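Local coordinates for 2-(acetamidomethylene)succinate hydrolase (Mesorhizobium loti, PDB 3KXP), which catalyses the last step of vitamin B6 degradation, hydrolysing (E)-2-(acetamidomethylene)succinate to succinic semialdehyde, acetate, ammonia and carbon dioxide, at residues D123-I128 and A153-L158; A136-H141 and R146-A151; F167-E172 and P249-V254. All blocks are in the same frame, centred on the assembly; numbering follows the deposited sequence.

Contact 1: D123-I128 and A153-L158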
loop_
_atom_site.group_PDB
_atom_site.type_symbol
_atom_site.label_atom_id
_atom_site.label_comp_id
_atom_site.label_asym_id
_atom_site.label_seq_id
_atom_site.Cartn_x
_atom_site.Cartn_y
_atom_site.Cartn_z
ATOM N N ASP A 123 -24.570 -8.342 5.587
ATOM C CA ASP A 123 -25.075 -8.456 4.218
ATOM C C ASP A 123 -23.957 -8.897 3.291
ATOM O O ASP A 123 -24.175 -9.693 2.382
ATOM C CB ASP A 123 -25.618 -7.119 3.709
ATOM C CG ASP A 123 -27.010 -6.822 4.209
ATOM O OD1 ASP A 123 -27.456 -5.671 4.037
ATOM O OD2 ASP A 123 -27.660 -7.731 4.767
ATOM N N ILE A 124 -22.759 -8.366 3.524
ATOM C CA ILE A 124 -21.593 -8.684 2.701
ATOM C C ILE A 124 -21.178 -10.146 2.852
ATOM O O ILE A 124 -20.913 -10.825 1.865
ATOM C CB ILE A 124 -20.401 -7.745 3.055
ATOM C CG1 ILE A 124 -20.809 -6.296 2.762
ATOM C CG2 ILE A 124 -19.149 -8.133 2.257
ATOM C CD1 ILE A 124 -19.742 -5.266 3.045
ATOM N N ALA A 125 -21.121 -10.625 4.088
ATOM C CA ALA A 125 -20.763 -12.016 4.341
ATOM C C ALA A 125 -21.791 -12.909 3.647
ATOM O O ALA A 125 -21.437 -13.847 2.926
ATOM C CB ALA A 125 -20.766 -12.286 5.833
ATOM N N GLY A 126 -23.070 -12.605 3.867
ATOM C CA GLY A 126 -24.129 -13.382 3.255
ATOM C C GLY A 126 -23.967 -13.475 1.751
ATOM O O GLY A 126 -24.099 -14.547 1.171
ATOM N N LEU A 127 -23.661 -12.347 1.120
ATOM C CA LEU A 127 -23.500 -12.284 -0.328
ATOM C C LEU A 127 -22.267 -13.057 -0.809
ATOM O O LEU A 127 -22.300 -13.720 -1.849
ATOM C CB LEU A 127 -23.436 -10.812 -0.756
ATOM C CG LEU A 127 -23.458 -10.413 -2.231
ATOM C CD1 LEU A 127 -22.101 -10.653 -2.819
ATOM C CD2 LEU A 127 -24.533 -11.177 -2.985
ATOM N N ILE A 128 -21.176 -12.982 -0.059
ATOM C CA ILE A 128 -19.986 -13.712 -0.452
ATOM C C ILE A 128 -20.287 -15.211 -0.371
ATOM O O ILE A 128 -19.936 -15.968 -1.275
ATOM C CB ILE A 128 -18.785 -13.342 0.448
ATOM C CG1 ILE A 128 -18.439 -11.862 0.248
ATOM C CG2 ILE A 128 -17.570 -14.201 0.089
ATOM C CD1 ILE A 128 -17.433 -11.330 1.228
ATOM N N ALA A 153 -13.018 -7.488 9.232
ATOM C CA ALA A 153 -12.617 -7.726 10.608
ATOM C C ALA A 153 -13.489 -8.783 11.280
ATOM O O ALA A 153 -13.048 -9.464 12.207
ATOM C CB ALA A 153 -12.679 -6.419 11.397
ATOM N N LYS A 154 -14.726 -8.919 10.819
ATOM C CA LYS A 154 -15.632 -9.893 11.411
ATOM C C LYS A 154 -15.628 -11.220 10.654
ATOM O O LYS A 154 -15.908 -12.261 11.233
ATOM C CB LYS A 154 -17.050 -9.321 11.478
ATOM C CG LYS A 154 -18.024 -10.180 12.269
ATOM C CD LYS A 154 -19.414 -9.553 12.329
ATOM C CE LYS A 154 -20.421 -10.499 12.984
ATOM N NZ LYS A 154 -21.819 -9.946 12.998
ATOM N N TYR A 155 -15.295 -11.181 9.368
ATOM C CA TYR A 155 -15.260 -12.389 8.538
ATOM C C TYR A 155 -13.948 -12.543 7.770
ATOM O O TYR A 155 -13.935 -12.566 6.536
ATOM C CB TYR A 155 -16.421 -12.380 7.538
ATOM C CG TYR A 155 -17.771 -12.222 8.184
ATOM C CD1 TYR A 155 -18.445 -11.007 8.147
ATOM C CD2 TYR A 155 -18.372 -13.291 8.839
ATOM C CE1 TYR A 155 -19.683 -10.858 8.744
ATOM C CE2 TYR A 155 -19.608 -13.157 9.442
ATOM C CZ TYR A 155 -20.260 -11.938 9.392
ATOM O OH TYR A 155 -21.485 -11.807 10.004
ATOM N N PRO A 156 -12.828 -12.666 8.495
ATOM C CA PRO A 156 -11.483 -12.820 7.937
ATOM C C PRO A 156 -11.407 -13.743 6.727
ATOM O O PRO A 156 -10.857 -13.378 5.687
ATOM C CB PRO A 156 -10.692 -13.381 9.115
ATOM C CG PRO A 156 -11.325 -12.710 10.269
ATOM C CD PRO A 156 -12.798 -12.814 9.962
ATOM N N ASP A 157 -11.966 -14.938 6.877
ATOM C CA ASP A 157 -11.946 -15.950 5.826
ATOM C C ASP A 157 -12.708 -15.608 4.543
ATOM O O ASP A 157 -12.338 -16.057 3.458
ATOM C CB ASP A 157 -12.463 -17.277 6.399
ATOM C CG ASP A 157 -11.578 -17.818 7.527
ATOM O OD1 ASP A 157 -11.982 -18.800 8.186
ATOM O OD2 ASP A 157 -10.475 -17.270 7.755
ATOM N N LEU A 158 -13.761 -14.812 4.656
ATOM C CA LEU A 158 -14.550 -14.456 3.485
ATOM C C LEU A 158 -13.942 -13.340 2.630
ATOM O O LEU A 158 -14.306 -13.171 1.465
ATOM C CB LEU A 158 -15.965 -14.061 3.923
ATOM C CG LEU A 158 -16.732 -15.153 4.672
ATOM C CD1 LEU A 158 -18.102 -14.637 5.107
ATOM C CD2 LEU A 158 -16.871 -16.374 3.763
#
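The methyl group of Ala125 sits squarely over the ring of Tyr155, its CB 3.4 Å from the ring centroid and only 13° off the ring normal, a CH-pi contact made on the face. Lys154 CG lies against the opposite face, offset toward the rim, which leaves the ring between an aliphatic chain and a methyl. Tyr155 is the first residue to leave helical geometry at the end of helix 143-154. Its CG stands anti to its own carbonyl carbon (chi1 -55°), which swings the ring back toward helix 117-131. The hydroxyl is tied down there as well: Tyr155 OH hydrogen-bonds Asp122 OD1, an atom that also forms a salt bridge with Lys154 NZ.

Leu158 completes the apolar surface from the turn that follows. One branch, CD1, reaches the same alanine, 3.6 Å from Ala125 CB, so a single small residue receives both an aromatic face and a leucine methyl. One helical turn on, Ile128 lies obliquely across Leu158, with its CD1 4.1 Å from Leu158 CB. Both CD1 and CG2 of Ile128 also border the backbone carbonyl of Leu158, whose oxygen is 3.6 Å from Ile128 CD1.

The contact thus joins the helix before strand 136-141 to the turn by which the chain passes from helix 143-154 into strand 159-165 of the alpha/beta hydrolase fold. No hydrogen bond crosses between 123-128 and 153-158. Their cohesion comes from dispersion and the CH-pi contact, while the neighbouring Asp122 fixes where the tyrosine hydroxyl sits and the groups on both faces should hinder rotation of the ring.

Contact 2: A136-H141 and R146-A151; sequences AILVGH and RNSVTA
Strand 136-141 and helix 143-154 form the two arms of the nucleophile elbow around Ser142, the probable nucleophile of this alpha/beta hydrolase. The strand and the helical segment 146-151 run roughly antiparallel, with 144° between their directions and their axes 7.5 Å apart at closest. Ser148 lies between the two. Its OG is 3.4 Å from Leu138 CB, a van der Waals approach; the polar partner of this hydroxyl is the carbonyl oxygen of Gly144, one turn back. With OG beside its own backbone N (chi1 -67°), the hydroxyl can serve that carbonyl and still rest on the strand. Leu138 continues the contact along the helix, its CD2 branch lying 3.7 Å from Ser148 CB and 4.2 Å from Ala151 CB. Gly140, the first glycine of the GxSxG pattern, passes the same serine with its backbone, Gly140 N being 4.3 Å from Ser148 OG. The contact is buried within the beta-alpha-beta unit completed by strand 159-165. Ser148 also touches Val162 of that strand and Phe74 of strand 70-74, the two strands flanking 136-141, so that this face of the helix packs on the central parallel strands.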
loop_
_atom_site.group_PDB
_atom_site.type_symbol
_atom_site.label_atom_id
_atom_site.label_comp_id
_atom_site.label_asym_id
_atom_site.label_seq_id
_atom_site.Cartn_x
_atom_site.Cartn_y
_atom_site.Cartn_z
ATOM N N ALA A 136 -13.578 -12.641 -1.252
ATOM C CA ALA A 136 -13.640 -11.468 -2.107
ATOM C C ALA A 136 -12.784 -10.289 -1.703
ATOM O O ALA A 136 -12.500 -10.070 -0.524
ATOM C CB ALA A 136 -15.094 -11.009 -2.238
ATOM N N ILE A 137 -12.370 -9.540 -2.716
ATOM C CA ILE A 137 -11.610 -8.322 -2.528
ATOM C C ILE A 137 -12.712 -7.271 -2.456
ATOM O O ILE A 137 -13.530 -7.159 -3.369
ATOM C CB ILE A 137 -10.695 -8.039 -3.739
ATOM C CG1 ILE A 137 -9.618 -9.132 -3.836
ATOM C CG2 ILE A 137 -10.074 -6.644 -3.614
ATOM C CD1 ILE A 137 -8.783 -9.061 -5.085
ATOM N N LEU A 138 -12.755 -6.532 -1.358
ATOM C CA LEU A 138 -13.765 -5.500 -1.160
ATOM C C LEU A 138 -13.270 -4.070 -1.473
ATOM O O LEU A 138 -12.310 -3.582 -0.864
ATOM C CB LEU A 138 -14.277 -5.567 0.281
ATOM C CG LEU A 138 -15.336 -6.601 0.685
ATOM C CD1 LEU A 138 -15.116 -7.926 -0.016
ATOM C CD2 LEU A 138 -15.298 -6.768 2.200
ATOM N N VAL A 139 -13.937 -3.417 -2.426
ATOM C CA VAL A 139 -13.626 -2.048 -2.832
ATOM C C VAL A 139 -14.811 -1.183 -2.415
ATOM O O VAL A 139 -15.855 -1.200 -3.061
ATOM C CB VAL A 139 -13.473 -1.936 -4.351
ATOM C CG1 VAL A 139 -13.246 -0.480 -4.748
ATOM C CG2 VAL A 139 -12.322 -2.806 -4.822
ATOM N N GLY A 140 -14.654 -0.428 -1.335
ATOM C CA GLY A 140 -15.759 0.392 -0.870
ATOM C C GLY A 140 -15.519 1.885 -0.764
ATOM O O GLY A 140 -14.431 2.340 -0.410
ATOM N N HIS A 141 -16.550 2.655 -1.079
ATOM C CA HIS A 141 -16.451 4.102 -1.003
ATOM C C HIS A 141 -17.309 4.627 0.128
ATOM O O HIS A 141 -18.518 4.408 0.140
ATOM C CB HIS A 141 -16.912 4.754 -2.300
ATOM C CG HIS A 141 -16.871 6.250 -2.254
ATOM N ND1 HIS A 141 -17.759 7.044 -2.947
ATOM C CD2 HIS A 141 -16.053 7.096 -1.583
ATOM C CE1 HIS A 141 -17.492 8.314 -2.702
ATOM N NE2 HIS A 141 -16.462 8.374 -1.877
ATOM N N ARG A 146 -16.592 1.817 5.016
ATOM C CA ARG A 146 -16.839 1.513 6.418
ATOM C C ARG A 146 -17.398 0.088 6.536
ATOM O O ARG A 146 -16.980 -0.684 7.392
ATOM C CB ARG A 146 -17.819 2.530 7.005
ATOM C CG ARG A 146 -18.229 2.236 8.432
ATOM C CD ARG A 146 -19.472 1.364 8.468
ATOM N NE ARG A 146 -20.441 1.985 9.349
ATOM C CZ ARG A 146 -21.754 1.967 9.168
ATOM N NH1 ARG A 146 -22.286 1.347 8.123
ATOM N NH2 ARG A 146 -22.530 2.601 10.032
ATOM N N ASN A 147 -18.330 -0.257 5.653
ATOM C CA ASN A 147 -18.925 -1.579 5.667
ATOM C C ASN A 147 -17.909 -2.672 5.374
ATOM O O ASN A 147 -17.876 -3.689 6.069
ATOM C CB ASN A 147 -20.078 -1.665 4.658
ATOM C CG ASN A 147 -21.255 -0.786 5.046
ATOM O OD1 ASN A 147 -21.378 -0.384 6.202
ATOM N ND2 ASN A 147 -22.134 -0.495 4.086
ATOM N N SER A 148 -17.075 -2.467 4.357
ATOM C CA SER A 148 -16.082 -3.471 3.996
ATOM C C SER A 148 -15.065 -3.761 5.096
ATOM O O SER A 148 -14.757 -4.920 5.362
ATOM C CB SER A 148 -15.352 -3.065 2.721
ATOM O OG SER A 148 -16.228 -3.094 1.615
ATOM N N VAL A 149 -14.539 -2.724 5.739
ATOM C CA VAL A 149 -13.559 -2.940 6.796
ATOM C C VAL A 149 -14.204 -3.657 7.986
ATOM O O VAL A 149 -13.569 -4.500 8.624
ATOM C CB VAL A 149 -12.927 -1.612 7.249
ATOM C CG1 VAL A 149 -11.919 -1.863 8.371
ATOM C CG2 VAL A 149 -12.240 -0.939 6.058
ATOM N N THR A 150 -15.465 -3.333 8.279
ATOM C CA THR A 150 -16.178 -3.988 9.377
ATOM C C THR A 150 -16.347 -5.472 9.020
ATOM O O THR A 150 -16.134 -6.352 9.848
ATOM C CB THR A 150 -17.572 -3.361 9.605
ATOM O OG1 THR A 150 -17.424 -1.977 9.940
ATOM C CG2 THR A 150 -18.302 -4.067 10.747
ATOM N N ALA A 151 -16.705 -5.735 7.768
ATOM C CA ALA A 151 -16.895 -7.096 7.287
ATOM C C ALA A 151 -15.601 -7.908 7.366
ATOM O O ALA A 151 -15.596 -9.036 7.859
ATOM C CB ALA A 151 -17.409 -7.073 5.847
#

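Contact 3: F167-E172 and P249-V254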
loop_
_atom_site.group_PDB
_atom_site.type_symbol
_atom_site.label_atom_id
_atom_site.label_comp_id
_atom_site.label_asym_id
_atom_site.label_seq_id
_atom_site.Cartn_x
_atom_site.Cartn_y
_atom_site.Cartn_z
ATOM N N PHE A 167 -12.982 6.751 4.237
ATOM C CA PHE A 167 -13.755 6.543 5.450
ATOM C C PHE A 167 -12.928 5.792 6.464
ATOM O O PHE A 167 -12.740 4.579 6.373
ATOM C CB PHE A 167 -15.068 5.797 5.201
ATOM C CG PHE A 167 -16.095 6.036 6.282
ATOM C CD1 PHE A 167 -15.913 5.520 7.560
ATOM C CD2 PHE A 167 -17.192 6.854 6.045
ATOM C CE1 PHE A 167 -16.808 5.821 8.596
ATOM C CE2 PHE A 167 -18.095 7.164 7.069
ATOM C CZ PHE A 167 -17.899 6.646 8.350
ATOM N N THR A 168 -12.453 6.533 7.450
ATOM C CA THR A 168 -11.600 5.996 8.493
ATOM C C THR A 168 -12.217 6.306 9.851
ATOM O O THR A 168 -13.270 6.939 9.937
ATOM C CB THR A 168 -10.235 6.692 8.449
ATOM O OG1 THR A 168 -10.426 8.091 8.713
ATOM C CG2 THR A 168 -9.576 6.523 7.071
ATOM N N PRO A 169 -11.572 5.858 10.933
ATOM C CA PRO A 169 -12.137 6.165 12.245
ATOM C C PRO A 169 -11.731 7.610 12.516
ATOM O O PRO A 169 -11.066 8.230 11.680
ATOM C CB PRO A 169 -11.407 5.198 13.184
ATOM C CG PRO A 169 -10.822 4.135 12.267
ATOM C CD PRO A 169 -10.437 4.927 11.053
ATOM N N TYR A 170 -12.133 8.147 13.664
ATOM C CA TYR A 170 -11.765 9.504 14.060
ATOM C C TYR A 170 -12.357 10.671 13.268
ATOM O O TYR A 170 -11.919 11.809 13.437
ATOM C CB TYR A 170 -10.242 9.650 14.063
ATOM C CG TYR A 170 -9.516 8.573 14.826
ATOM C CD1 TYR A 170 -8.719 7.635 14.162
ATOM C CD2 TYR A 170 -9.627 8.481 16.217
ATOM C CE1 TYR A 170 -8.051 6.628 14.869
ATOM C CE2 TYR A 170 -8.963 7.480 16.934
ATOM C CZ TYR A 170 -8.181 6.557 16.256
ATOM O OH TYR A 170 -7.549 5.558 16.965
ATOM N N ILE A 171 -13.330 10.415 12.403
ATOM C CA ILE A 171 -13.946 11.501 11.643
ATOM C C ILE A 171 -14.581 12.467 12.646
ATOM O O ILE A 171 -15.272 12.037 13.568
ATOM C CB ILE A 171 -15.021 10.956 10.692
ATOM C CG1 ILE A 171 -14.364 10.019 9.672
ATOM C CG2 ILE A 171 -15.747 12.103 10.007
ATOM C CD1 ILE A 171 -15.335 9.367 8.716
ATOM N N GLU A 172 -14.347 13.766 12.482
ATOM C CA GLU A 172 -14.904 14.738 13.424
ATOM C C GLU A 172 -16.409 14.938 13.310
ATOM O O GLU A 172 -16.993 14.835 12.230
ATOM C CB GLU A 172 -14.190 16.090 13.307
ATOM C CG GLU A 172 -13.956 16.554 11.892
ATOM C CD GLU A 172 -12.606 16.118 11.331
ATOM O OE1 GLU A 172 -12.504 16.038 10.091
ATOM O OE2 GLU A 172 -11.652 15.878 12.111
ATOM N N PRO A 249 -12.485 -0.098 16.646
ATOM C CA PRO A 249 -12.356 -1.557 16.796
ATOM C C PRO A 249 -12.169 -2.273 15.457
ATOM O O PRO A 249 -11.342 -3.177 15.335
ATOM C CB PRO A 249 -13.664 -1.947 17.478
ATOM C CG PRO A 249 -13.961 -0.741 18.328
ATOM C CD PRO A 249 -13.661 0.405 17.379
ATOM N N ALA A 250 -12.932 -1.853 14.450
ATOM C CA ALA A 250 -12.849 -2.452 13.122
ATOM C C ALA A 250 -11.473 -2.264 12.470
ATOM O O ALA A 250 -10.935 -3.196 11.876
ATOM C CB ALA A 250 -13.937 -1.883 12.227
ATOM N N TYR A 251 -10.899 -1.071 12.554
ATOM C CA TYR A 251 -9.577 -0.878 11.964
ATOM C C TYR A 251 -8.503 -1.512 12.839
ATOM O O TYR A 251 -7.514 -2.036 12.340
ATOM C CB TYR A 251 -9.264 0.606 11.760
ATOM C CG TYR A 251 -9.697 1.149 10.415
ATOM C CD1 TYR A 251 -11.034 1.442 10.151
ATOM C CD2 TYR A 251 -8.759 1.400 9.415
ATOM C CE1 TYR A 251 -11.425 1.984 8.923
ATOM C CE2 TYR A 251 -9.136 1.939 8.187
ATOM C CZ TYR A 251 -10.470 2.233 7.950
ATOM O OH TYR A 251 -10.836 2.810 6.754
ATOM N N ARG A 252 -8.702 -1.468 14.148
ATOM C CA ARG A 252 -7.745 -2.057 15.071
ATOM C C ARG A 252 -7.673 -3.587 14.950
ATOM O O ARG A 252 -6.596 -4.176 15.046
ATOM C CB ARG A 252 -8.122 -1.696 16.507
ATOM C CG ARG A 252 -7.215 -2.307 17.574
ATOM C CD ARG A 252 -7.898 -2.249 18.931
ATOM N NE ARG A 252 -9.129 -3.035 18.895
ATOM C CZ ARG A 252 -10.198 -2.796 19.647
ATOM N NH1 ARG A 252 -10.194 -1.782 20.507
ATOM N NH2 ARG A 252 -11.278 -3.564 19.527
ATOM N N ASP A 253 -8.813 -4.233 14.713
ATOM C CA ASP A 253 -8.822 -5.693 14.656
ATOM C C ASP A 253 -8.758 -6.381 13.297
ATOM O O ASP A 253 -8.548 -7.594 13.235
ATOM C CB ASP A 253 -10.029 -6.226 15.440
ATOM C CG ASP A 253 -10.155 -5.590 16.825
ATOM O OD1 ASP A 253 -9.113 -5.343 17.479
ATOM O OD2 ASP A 253 -11.299 -5.343 17.264
ATOM N N VAL A 254 -8.914 -5.629 12.209
ATOM C CA VAL A 254 -8.881 -6.251 10.890
ATOM C C VAL A 254 -7.529 -6.933 10.645
ATOM O O VAL A 254 -6.477 -6.310 10.758
ATOM C CB VAL A 254 -9.195 -5.224 9.759
ATOM C CG1 VAL A 254 -8.129 -4.133 9.700
ATOM C CG2 VAL A 254 -9.303 -5.950 8.429
#
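Tyr251 OH donates a short hydrogen bond, 2.6 Å, to the backbone oxygen of Phe167. The hydroxyl comes in at a C=O...O angle of 140° and tilted 24° from the carbonyl plane, while the carbonyl oxygen itself lies at the edge of the phenol ring, near its plane. A buried carbonyl in a segment without regular secondary structure is thereby satisfied by a helical side chain 84 residues further along the chain.

The same ring is used on its face. Pro169 covers one side of it, offset toward the rim, with CD 3.8 Å from the ring centroid, a CH-pi contact, while CG comes to 3.4 Å from Tyr251 CD1. Between the two, Thr168 passes by the hydroxyl, its CA 3.7 Å and its CG2 3.9 Å from Tyr251 OH. Edge and face are therefore held by neighbouring residues of one loop, an arrangement that should restrain the ring from turning.

In the alpha/beta hydrolase fold, the loop 167-172 follows strand 159-165 and Asp166, probably an active-site residue, and leads into helix 173-182. Phe167 brings the contact close to catalysis: its ring touches Ser142, the probable nucleophile, and Ile171 CD1 sits over the centre of one of its faces.

Inside the loop, Thr168 OG1 donates to Pro169 O over 3.0 Å, in the carbonyl plane and on a lone pair. The rotamer makes this possible, for a chi1 of 62° sets OG1 between the backbone N and the carbonyl carbon. From the helical side, Tyr251 also packs on Ile260 of strand 258-263 and Val149 of helix 143-154, while its backbone oxygen accepts a hydrogen bond from Arg281.

In the fold
Helix 143-154 and its C-terminal turn tie the three contacts together. Contact 2 is nested within the loop closed by contact 1; their centres are about 9 Å apart, and Leu158 O lies 2.9 Å from Ala136 N, a probable hydrogen bond at the start of strand 136-141. Ile124 also packs on Asn147 and Ala151. Contact 3 follows later in the chain, its centre about 12 Å from that of contact 2, where Arg146 CB meets Phe167 CD1 at 3.6 Å; it meets contact 1 where Ala153 CB lies 3.7 Å from Ala250 O. Contacts 2 and 3 approach Ser142 from its elbow and from the loop after Asp166, the Phe167 side chain about 4 Å from that of Ser142, whereas contact 1 lies away from the active site.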